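Local coordinates for macro domain-containing protein (Thermosipho africanus, PDB 7OMU) that is of unknown function but joins a DarT-family region to a macro domain that holds adenosine-5-diphosphoribose in its pocket, at residues D233-R238 / S258-Q263; M239-V244 / Q311-L316. The protein carries 1 engineered substitution. One frame throughout, in Å; residues are numbered along the deposited sequence.

Contact 1. Residues D233-R238 / S258-Q263; sequences DMFFSR and SRVKYQ. With APR (adenosine-5-diphosphoribose), chain C.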
ATOM      1  N   ASP A 233       0.660   3.987   6.042  1.00 83.47           N
ATOM      2  CA  ASP A 233       0.110   2.634   6.314  1.00 84.45           C
ATOM      3  C   ASP A 233       1.216   1.767   6.918  1.00 85.79           C
ATOM      4  O   ASP A 233       2.203   1.504   6.222  1.00 87.30           O
ATOM      5  CB  ASP A 233      -0.440   2.005   5.035  1.00 84.86           C
ATOM      6  CG  ASP A 233      -1.371   0.837   5.288  1.00 85.70           C
ATOM      7  OD1 ASP A 233      -1.330   0.285   6.404  1.00 86.48           O
ATOM      8  OD2 ASP A 233      -2.130   0.489   4.355  1.00 89.00           O
ATOM      9  N   MET A 234       1.043   1.355   8.173  1.00 88.27           N
ATOM     10  CA  MET A 234       2.010   0.534   8.947  1.00 87.63           C
ATOM     11  C   MET A 234       2.331  -0.760   8.186  1.00 85.57           C
ATOM     12  O   MET A 234       3.506  -1.170   8.192  1.00 81.11           O
ATOM     13  CB  MET A 234       1.419   0.183  10.315  1.00 89.56           C
ATOM     14  CG  MET A 234       2.376  -0.562  11.217  1.00 92.37           C
ATOM     15  SD  MET A 234       1.722  -0.739  12.886  1.00 92.37           S
ATOM     16  CE  MET A 234       0.334  -1.827  12.571  1.00 95.52           C
ATOM     17  N   PHE A 235       1.324  -1.376   7.558  1.00 84.97           N
ATOM     18  CA  PHE A 235       1.411  -2.741   6.975  1.00 87.30           C
ATOM     19  C   PHE A 235       2.209  -2.703   5.666  1.00 88.11           C
ATOM     20  O   PHE A 235       2.712  -3.764   5.239  1.00 88.46           O
ATOM     21  CB  PHE A 235       0.012  -3.337   6.829  1.00 86.26           C
ATOM     22  CG  PHE A 235      -0.730  -3.428   8.137  1.00 86.07           C
ATOM     23  CD1 PHE A 235      -0.347  -4.343   9.103  1.00 90.04           C
ATOM     24  CD2 PHE A 235      -1.781  -2.572   8.422  1.00 85.44           C
ATOM     25  CE1 PHE A 235      -1.011  -4.413  10.320  1.00 90.51           C
ATOM     26  CE2 PHE A 235      -2.451  -2.649   9.633  1.00 88.14           C
ATOM     27  CZ  PHE A 235      -2.066  -3.569  10.580  1.00 89.96           C
ATOM     28  N   PHE A 236       2.346  -1.517   5.067  1.00 87.64           N
ATOM     29  CA  PHE A 236       3.179  -1.272   3.859  1.00 88.13           C
ATOM     30  C   PHE A 236       4.513  -0.630   4.259  1.00 89.97           C
ATOM     31  O   PHE A 236       5.343  -0.400   3.362  1.00 92.56           O
ATOM     32  CB  PHE A 236       2.414  -0.435   2.829  1.00 87.09           C
ATOM     33  CG  PHE A 236       1.361  -1.214   2.082  1.00 86.27           C
ATOM     34  CD1 PHE A 236       1.723  -2.194   1.177  1.00 87.97           C
ATOM     35  CD2 PHE A 236       0.013  -0.981   2.298  1.00 85.95           C
ATOM     36  CE1 PHE A 236       0.760  -2.922   0.497  1.00 89.03           C
ATOM     37  CE2 PHE A 236      -0.951  -1.708   1.619  1.00 87.19           C
ATOM     38  CZ  PHE A 236      -0.575  -2.679   0.723  1.00 88.83           C
ATOM     39  N   SER A 237       4.732  -0.353   5.550  1.00 92.36           N
ATOM     40  CA  SER A 237       6.097  -0.157   6.110  1.00 92.91           C
ATOM     41  C   SER A 237       6.855  -1.454   5.854  1.00 95.55           C
ATOM     42  O   SER A 237       6.186  -2.498   5.704  1.00101.22           O
ATOM     43  CB  SER A 237       6.101   0.198   7.582  1.00 91.09           C
ATOM     44  OG  SER A 237       6.264  -0.950   8.400  1.00 87.30           O
ATOM     45  N   ARG A 238       8.180  -1.402   5.799  1.00 96.58           N
ATOM     46  CA  ARG A 238       8.992  -2.628   5.611  1.00101.07           C
ATOM     47  C   ARG A 238       9.736  -2.923   6.919  1.00 98.72           C
ATOM     48  O   ARG A 238      10.794  -3.591   6.868  1.00100.65           O
ATOM     49  CB  ARG A 238       9.861  -2.469   4.361  1.00106.13           C
ATOM     50  CG  ARG A 238       9.045  -2.395   3.079  1.00108.37           C
ATOM     51  CD  ARG A 238       9.825  -2.834   1.854  1.00113.38           C
ATOM     52  NE  ARG A 238      10.247  -4.230   1.915  1.00115.02           N
ATOM     53  CZ  ARG A 238       9.473  -5.288   1.668  1.00116.07           C
ATOM     54  NH1 ARG A 238       8.197  -5.139   1.348  1.00116.69           N
ATOM     55  NH2 ARG A 238       9.984  -6.504   1.753  1.00117.37           N
ATOM     56  N   SER A 258      -9.287  -4.617  13.665  1.00 96.56           N
ATOM     57  CA  SER A 258     -10.276  -5.069  12.653  1.00 91.89           C
ATOM     58  C   SER A 258      -9.559  -5.415  11.347  1.00 88.44           C
ATOM     59  O   SER A 258      -9.795  -6.513  10.822  1.00 90.24           O
ATOM     60  CB  SER A 258     -11.334  -4.033  12.426  1.00 92.44           C
ATOM     61  OG  SER A 258     -12.333  -4.523  11.551  1.00 94.08           O
ATOM     62  N   ARG A 259      -8.719  -4.514  10.838  1.00 84.16           N
ATOM     63  CA  ARG A 259      -7.972  -4.736   9.571  1.00 83.02           C
ATOM     64  C   ARG A 259      -7.075  -5.968   9.708  1.00 85.19           C
ATOM     65  O   ARG A 259      -6.982  -6.736   8.733  1.00 86.63           O
ATOM     66  CB  ARG A 259      -7.101  -3.535   9.206  1.00 80.01           C
ATOM     67  CG  ARG A 259      -6.017  -3.880   8.203  1.00 77.50           C
ATOM     68  CD  ARG A 259      -5.598  -2.680   7.397  1.00 76.81           C
ATOM     69  NE  ARG A 259      -4.580  -3.059   6.436  1.00 75.08           N
ATOM     70  CZ  ARG A 259      -3.925  -2.205   5.666  1.00 75.41           C
ATOM     71  NH1 ARG A 259      -4.192  -0.910   5.738  1.00 75.88           N
ATOM     72  NH2 ARG A 259      -3.009  -2.652   4.821  1.00 76.19           N
ATOM     73  N   VAL A 260      -6.422  -6.119  10.863  1.00 84.24           N
ATOM     74  CA  VAL A 260      -5.503  -7.257  11.166  1.00 83.91           C
ATOM     75  C   VAL A 260      -6.300  -8.562  11.080  1.00 83.43           C
ATOM     76  O   VAL A 260      -5.764  -9.538  10.539  1.00 85.73           O
ATOM     77  CB  VAL A 260      -4.825  -7.097  12.539  1.00 84.22           C
ATOM     78  CG1 VAL A 260      -4.052  -8.350  12.929  1.00 86.53           C
ATOM     79  CG2 VAL A 260      -3.913  -5.879  12.568  1.00 83.40           C
ATOM     80  N   LYS A 261      -7.536  -8.557  11.579  1.00 83.45           N
ATOM     81  CA  LYS A 261      -8.425  -9.748  11.616  1.00 85.63           C
ATOM     82  C   LYS A 261      -8.752 -10.194  10.188  1.00 87.23           C
ATOM     83  O   LYS A 261      -8.869 -11.412   9.964  1.00 92.27           O
ATOM     84  CB  LYS A 261      -9.709  -9.450  12.394  1.00 85.79           C
ATOM     85  CG  LYS A 261     -10.547 -10.676  12.718  1.00 88.44           C
ATOM     86  CD  LYS A 261     -11.616 -10.417  13.751  1.00 92.12           C
ATOM     87  CE  LYS A 261     -12.770  -9.598  13.217  1.00 94.57           C
ATOM     88  NZ  LYS A 261     -13.699  -9.204  14.302  1.00 99.59           N
ATOM     89  N   TYR A 262      -8.899  -9.255   9.252  1.00 86.91           N
ATOM     90  CA  TYR A 262      -9.334  -9.559   7.864  1.00 87.74           C
ATOM     91  C   TYR A 262      -8.105  -9.881   7.015  1.00 85.53           C
ATOM     92  O   TYR A 262      -8.153 -10.882   6.279  1.00 86.12           O
ATOM     93  CB  TYR A 262     -10.230  -8.438   7.321  1.00 87.79           C
ATOM     94  CG  TYR A 262     -11.585  -8.430   7.982  1.00 89.77           C
ATOM     95  CD1 TYR A 262     -12.485  -9.466   7.786  1.00 90.00           C
ATOM     96  CD2 TYR A 262     -11.944  -7.424   8.861  1.00 91.15           C
ATOM     97  CE1 TYR A 262     -13.713  -9.490   8.422  1.00 91.38           C
ATOM     98  CE2 TYR A 262     -13.167  -7.433   9.511  1.00 93.21           C
ATOM     99  CZ  TYR A 262     -14.057  -8.469   9.292  1.00 94.26           C
ATOM    100  OH  TYR A 262     -15.261  -8.467   9.944  1.00 97.81           O
ATOM    101  N   GLN A 263      -7.043  -9.083   7.138  1.00 83.63           N
ATOM    102  CA  GLN A 263      -5.818  -9.211   6.305  1.00 83.55           C
ATOM    103  C   GLN A 263      -4.962 -10.376   6.823  1.00 82.35           C
ATOM    104  O   GLN A 263      -4.414 -11.098   5.984  1.00 80.95           O
ATOM    105  CB  GLN A 263      -5.042  -7.890   6.265  1.00 83.23           C
ATOM    106  CG  GLN A 263      -4.165  -7.757   5.027  1.00 83.75           C
ATOM    107  CD  GLN A 263      -3.482  -6.419   4.866  1.00 82.99           C
ATOM    108  OE1 GLN A 263      -3.724  -5.461   5.593  1.00 82.60           O
ATOM    109  NE2 GLN A 263      -2.605  -6.341   3.883  1.00 86.05           N
TER
HETATM  110  N1  APR C 501      -1.219   2.678   9.831  1.00153.55           N
HETATM  111  C2  APR C 501      -0.956   3.514  10.846  1.00156.07           C
HETATM  112  N3  APR C 501      -1.752   3.919  11.834  1.00158.37           N
HETATM  113  C4  APR C 501      -2.969   3.361  11.718  1.00159.74           C
HETATM  114  C5  APR C 501      -3.392   2.491  10.735  1.00157.70           C
HETATM  115  C6  APR C 501      -2.457   2.136   9.741  1.00153.78           C
HETATM  116  N6  APR C 501      -2.723   1.310   8.732  1.00150.93           N
HETATM  117  N7  APR C 501      -4.717   2.130  10.951  1.00156.32           N
HETATM  118  C8  APR C 501      -5.065   2.775  12.040  1.00156.74           C
HETATM  119  N9  APR C 501      -4.041   3.545  12.549  1.00160.31           N
HETATM  120  C1' APR C 501      -4.058   4.395  13.742  1.00162.39           C
HETATM  121  C2' APR C 501      -5.424   5.000  14.058  1.00162.49           C
HETATM  122  O2' APR C 501      -5.564   6.274  13.466  1.00157.04           O
HETATM  123  C3' APR C 501      -5.444   5.062  15.592  1.00165.79           C
HETATM  124  O3' APR C 501      -5.322   6.404  16.047  1.00163.40           O
HETATM  125  O4' APR C 501      -3.713   3.599  14.849  1.00164.77           O
HETATM  126  C4' APR C 501      -4.256   4.198  16.050  1.00170.50           C
HETATM  127  C5' APR C 501      -4.572   3.112  17.056  1.00178.70           C
HETATM  128  O5' APR C 501      -5.527   2.161  16.494  1.00187.30           O
HETATM  129  PA  APR C 501      -6.674   1.472  17.396  1.00191.21           P
HETATM  130  O1A APR C 501      -6.930   0.088  16.895  1.00187.58           O
HETATM  131  O2A APR C 501      -7.847   2.392  17.498  1.00186.58           O
HETATM  132  O3A APR C 501      -5.965   1.361  18.836  1.00190.68           O
HETATM  133  PB  APR C 501      -6.413   1.680  20.348  1.00184.84           P
HETATM  134  O1B APR C 501      -6.849   3.106  20.417  1.00180.74           O
HETATM  135  O2B APR C 501      -5.326   1.239  21.274  1.00186.58           O
HETATM  136  O5D APR C 501      -7.691   0.717  20.522  1.00185.84           O
HETATM  137  C5D APR C 501      -7.508  -0.679  20.900  1.00184.61           C
HETATM  138  O4D APR C 501      -9.344  -1.429  19.523  1.00183.83           O
HETATM  139  O1D APR C 501      -7.808  -2.289  18.036  1.00180.73           O
HETATM  140  C1D APR C 501      -8.855  -2.611  18.876  1.00180.63           C
HETATM  141  O2D APR C 501      -8.820  -4.883  19.886  1.00168.04           O
HETATM  142  C2D APR C 501      -8.364  -3.548  19.992  1.00178.91           C
HETATM  143  O3D APR C 501     -10.118  -3.291  21.687  1.00183.48           O
HETATM  144  C3D APR C 501      -8.820  -2.874  21.286  1.00181.32           C
HETATM  145  C4D APR C 501      -8.836  -1.398  20.873  1.00183.42           C
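At the adenine end of the macro-domain pocket, D233 and R259 meet tip to tip, joining the loop 233-238 to helix 256-263. R259 CG lies anti to the backbone N (chi1 162°), and the chain stays extended out to NE. This carries NE out toward D233, with the guanidinium beyond it, its plane 79° from that of the carboxylate. The salt bridge runs from R259 NH1 to the syn side of D233 OD2 at 2.8 Å; NH2 adds a weak, bent bond to the same oxygen. D233 OD1 serves the ligand instead, accepting from adenine N6 at 2.9 Å, while M234 N donates to adenine N1 at 3.1 Å. OD1 also takes a weak bond from F235 N, which ties the carboxylate back to its own loop.

One turn further along the helix, Q263 OE1 is gripped side-on by NE (2.7 Å) and NH2 (3.0 Å) of R259, both bonds lying close to the guanidinium plane. With D233 at one edge and Q263 at another, the rotation of the group is well defined. F235 slides past in the opposite direction, its CD2 over the centre of one guanidinium face and 3.5 Å from R259 NE, with the two planes 38° apart. The far end of the same ring packs its CZ on V260 CG2 at 3.6 Å. F236 comes to the guanidinium edge with CE2; its ring also stacks on F215. An aspartate carboxylate reading N6 beside a backbone N-H on N1 is the adenine-recognition arrangement characteristic of macro domains; here R259, itself gripping Q263, is a second-shell partner of D233.

Contact 2. Residues M239-V244 / Q311-L316; sequences MQTLTV and QTWFLL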
ATOM      1  N   MET A 239       9.173  -2.490   8.053  1.00 93.35           N
ATOM      2  CA  MET A 239       9.677  -2.853   9.403  1.00 92.11           C
ATOM      3  C   MET A 239       9.427  -4.350   9.619  1.00 87.80           C
ATOM      4  O   MET A 239       8.424  -4.877   9.094  1.00 85.58           O
ATOM      5  CB  MET A 239       8.990  -2.053  10.516  1.00 93.30           C
ATOM      6  CG  MET A 239       9.218  -0.549  10.442  1.00 95.21           C
ATOM      7  SD  MET A 239      10.958  -0.039  10.502  1.00 96.70           S
ATOM      8  CE  MET A 239      11.225   0.363   8.778  1.00 96.58           C
ATOM      9  N   GLN A 240      10.322  -5.000  10.356  1.00 85.30           N
ATOM     10  CA  GLN A 240      10.358  -6.474  10.535  1.00 86.56           C
ATOM     11  C   GLN A 240       9.271  -6.896  11.536  1.00 84.55           C
ATOM     12  O   GLN A 240       8.750  -8.013  11.401  1.00 85.54           O
ATOM     13  CB  GLN A 240      11.773  -6.880  10.953  1.00 88.74           C
ATOM     14  CG  GLN A 240      11.936  -8.364  11.242  1.00 92.37           C
ATOM     15  CD  GLN A 240      11.944  -8.697  12.715  1.00 96.51           C
ATOM     16  OE1 GLN A 240      11.644  -7.870  13.579  1.00 96.01           O
ATOM     17  NE2 GLN A 240      12.315  -9.928  13.017  1.00100.42           N
ATOM     18  N   THR A 241       8.943  -6.041  12.504  1.00 82.76           N
ATOM     19  CA  THR A 241       7.929  -6.308  13.555  1.00 83.10           C
ATOM     20  C   THR A 241       6.883  -5.193  13.512  1.00 84.32           C
ATOM     21  O   THR A 241       7.253  -4.022  13.700  1.00 86.25           O
ATOM     22  CB  THR A 241       8.585  -6.431  14.937  1.00 84.65           C
ATOM     23  OG1 THR A 241       9.444  -7.573  14.924  1.00 86.33           O
ATOM     24  CG2 THR A 241       7.580  -6.565  16.062  1.00 84.23           C
ATOM     25  N   LEU A 242       5.630  -5.555  13.245  1.00 85.36           N
ATOM     26  CA  LEU A 242       4.469  -4.632  13.264  1.00 83.51           C
ATOM     27  C   LEU A 242       3.736  -4.829  14.591  1.00 81.70           C
ATOM     28  O   LEU A 242       3.356  -5.970  14.905  1.00 80.17           O
ATOM     29  CB  LEU A 242       3.559  -4.921  12.065  1.00 84.45           C
ATOM     30  CG  LEU A 242       4.268  -5.082  10.719  1.00 83.89           C
ATOM     31  CD1 LEU A 242       3.251  -5.224   9.595  1.00 83.48           C
ATOM     32  CD2 LEU A 242       5.211  -3.916  10.442  1.00 82.68           C
ATOM     33  N   THR A 243       3.577  -3.752  15.349  1.00 82.62           N
ATOM     34  CA  THR A 243       2.880  -3.744  16.654  1.00 84.10           C
ATOM     35  C   THR A 243       1.392  -3.510  16.397  1.00 84.71           C
ATOM     36  O   THR A 243       1.057  -2.773  15.464  1.00 86.80           O
ATOM     37  CB  THR A 243       3.515  -2.712  17.587  1.00 84.61           C
ATOM     38  OG1 THR A 243       4.928  -2.854  17.451  1.00 85.00           O
ATOM     39  CG2 THR A 243       3.109  -2.896  19.028  1.00 86.30           C
ATOM     40  N   VAL A 244       0.537  -4.156  17.180  1.00 87.00           N
ATOM     41  CA  VAL A 244      -0.937  -4.147  16.992  1.00 88.32           C
ATOM     42  C   VAL A 244      -1.563  -3.926  18.365  1.00 89.81           C
ATOM     43  O   VAL A 244      -1.379  -4.794  19.240  1.00 86.29           O
ATOM     44  CB  VAL A 244      -1.410  -5.464  16.351  1.00 91.80           C
ATOM     45  CG1 VAL A 244      -2.927  -5.540  16.256  1.00 95.29           C
ATOM     46  CG2 VAL A 244      -0.774  -5.681  14.988  1.00 90.06           C
ATOM     47  N   GLN A 311      11.126 -11.324   6.355  1.00109.27           N
ATOM     48  CA  GLN A 311      10.203 -11.828   7.415  1.00105.53           C
ATOM     49  C   GLN A 311       9.444 -10.656   8.052  1.00 98.72           C
ATOM     50  O   GLN A 311      10.011  -9.546   8.151  1.00 96.15           O
ATOM     51  CB  GLN A 311      10.967 -12.623   8.478  1.00109.07           C
ATOM     52  CG  GLN A 311      11.734 -11.759   9.476  1.00109.34           C
ATOM     53  CD  GLN A 311      12.683 -12.525  10.368  1.00112.01           C
ATOM     54  OE1 GLN A 311      13.528 -11.938  11.041  1.00114.16           O
ATOM     55  NE2 GLN A 311      12.560 -13.844  10.394  1.00113.50           N
ATOM     56  N   THR A 312       8.199 -10.905   8.464  1.00 92.55           N
ATOM     57  CA  THR A 312       7.302  -9.915   9.113  1.00 88.18           C
ATOM     58  C   THR A 312       6.628 -10.581  10.315  1.00 86.45           C
ATOM     59  O   THR A 312       5.774 -11.466  10.108  1.00 87.58           O
ATOM     60  CB  THR A 312       6.281  -9.338   8.125  1.00 85.70           C
ATOM     61  OG1 THR A 312       6.987  -8.798   7.008  1.00 86.39           O
ATOM     62  CG2 THR A 312       5.421  -8.258   8.742  1.00 83.67           C
ATOM     63  N   TRP A 313       7.035 -10.174  11.518  1.00 85.17           N
ATOM     64  CA  TRP A 313       6.475 -10.606  12.825  1.00 82.79           C
ATOM     65  C   TRP A 313       5.393  -9.615  13.252  1.00 80.28           C
ATOM     66  O   TRP A 313       5.395  -8.484  12.742  1.00 81.64           O
ATOM     67  CB  TRP A 313       7.580 -10.695  13.886  1.00 83.13           C
ATOM     68  CG  TRP A 313       8.630 -11.731  13.630  1.00 83.82           C
ATOM     69  CD1 TRP A 313       8.615 -12.725  12.693  1.00 84.84           C
ATOM     70  CD2 TRP A 313       9.849 -11.905  14.371  1.00 84.34           C
ATOM     71  NE1 TRP A 313       9.744 -13.495  12.791  1.00 85.66           N
ATOM     72  CE2 TRP A 313      10.520 -13.014  13.811  1.00 85.54           C
ATOM     73  CE3 TRP A 313      10.435 -11.234  15.448  1.00 84.85           C
ATOM     74  CZ2 TRP A 313      11.752 -13.456  14.291  1.00 87.34           C
ATOM     75  CZ3 TRP A 313      11.649 -11.675  15.924  1.00 87.03           C
ATOM     76  CH2 TRP A 313      12.296 -12.773  15.354  1.00 88.11           C
ATOM     77  N   PHE A 314       4.517 -10.032  14.162  1.00 79.10           N
ATOM     78  CA  PHE A 314       3.448  -9.196  14.758  1.00 78.09           C
ATOM     79  C   PHE A 314       3.631  -9.178  16.274  1.00 78.72           C
ATOM     80  O   PHE A 314       3.667 -10.260  16.877  1.00 80.18           O
ATOM     81  CB  PHE A 314       2.065  -9.730  14.384  1.00 77.84           C
ATOM     82  CG  PHE A 314       1.663  -9.441  12.964  1.00 75.19           C
ATOM     83  CD1 PHE A 314       2.163 -10.198  11.919  1.00 73.84           C
ATOM     84  CD2 PHE A 314       0.805  -8.395  12.676  1.00 75.30           C
ATOM     85  CE1 PHE A 314       1.791  -9.929  10.612  1.00 74.02           C
ATOM     86  CE2 PHE A 314       0.438  -8.126  11.366  1.00 76.45           C
ATOM     87  CZ  PHE A 314       0.927  -8.895  10.333  1.00 74.87           C
ATOM     88  N   LEU A 315       3.765  -7.981  16.849  1.00 78.72           N
ATOM     89  CA  LEU A 315       3.820  -7.758  18.313  1.00 78.99           C
ATOM     90  C   LEU A 315       2.416  -7.375  18.775  1.00 78.60           C
ATOM     91  O   LEU A 315       1.914  -6.345  18.315  1.00 78.85           O
ATOM     92  CB  LEU A 315       4.834  -6.656  18.629  1.00 79.52           C
ATOM     93  CG  LEU A 315       5.052  -6.368  20.115  1.00 81.22           C
ATOM     94  CD1 LEU A 315       5.638  -7.583  20.820  1.00 83.14           C
ATOM     95  CD2 LEU A 315       5.954  -5.160  20.312  1.00 81.53           C
ATOM     96  N   LEU A 316       1.801  -8.206  19.616  1.00 80.43           N
ATOM     97  CA  LEU A 316       0.483  -7.933  20.241  1.00 79.79           C
ATOM     98  C   LEU A 316       0.720  -7.135  21.523  1.00 79.35           C
ATOM     99  O   LEU A 316       1.312  -7.681  22.467  1.00 79.35           O
ATOM    100  CB  LEU A 316      -0.238  -9.260  20.492  1.00 80.64           C
ATOM    101  CG  LEU A 316      -0.428 -10.120  19.243  1.00 81.28           C
ATOM    102  CD1 LEU A 316      -1.014 -11.475  19.596  1.00 83.43           C
ATOM    103  CD2 LEU A 316      -1.300  -9.407  18.219  1.00 80.56           C
TER
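Q240 and W313 are brought together by two torsions: Q240 bends at chi2 (-101°), which sets CD on the side of 311-316, and W313 CG stands anti to its carbonyl carbon (chi1 -64°). Q240 NE2 lies over one face of the indole, offset toward the rim and 3.3 Å from W313 CE3. The same nitrogen donates to Q311 OE1 at 3.1 Å, from above that carbonyl plane; this bond lies just ahead of the strand pair. A parallel ladder begins at Q240 O, which accepts from W313 N, and continues along 241-244 and 313-316. L242 N donates to W313 O (3.0 Å), then L315 N to L242 O (2.8 Å) and V244 N to L315 O. On one face T241 CG2 meets L315 CB at 3.8 Å, and T243 lies alongside L315, its OG1 bonded to A352 O. On the other, L242 CD1 packs on T312 CG2, and V244 CG2 reaches the edge of the F314 ring at CD2 (3.9 Å). The pair lies within the mixed macro-domain sheet, strand 351-354 flanking 241-246 and strand 286-288 flanking 313-318, with helix 265-275 packed against F314 and L316.

Contacts 1 and 2 have centres about 10 Å apart, and their segments alternate along the chain: 233-238 runs into 239-244, and strand 241-246 is followed by helix 256-263. They share an apolar seam on the L242 and V244 face of the sheet. F235 CD1 rests on L242 CD1 at 3.7 Å, and V260 CG2 meets V244 CG1 at 3.8 Å. S237 OG approaches L242 CD2 at 3.8 Å. Within contact 1 the segment 233-238 bonds the adenine of adenosine-5-diphosphoribose directly, whereas contact 2 pairs two strands of the sheet on which 233-238 and the helix pack, the V244 side chain lying about 6 Å from the ligand.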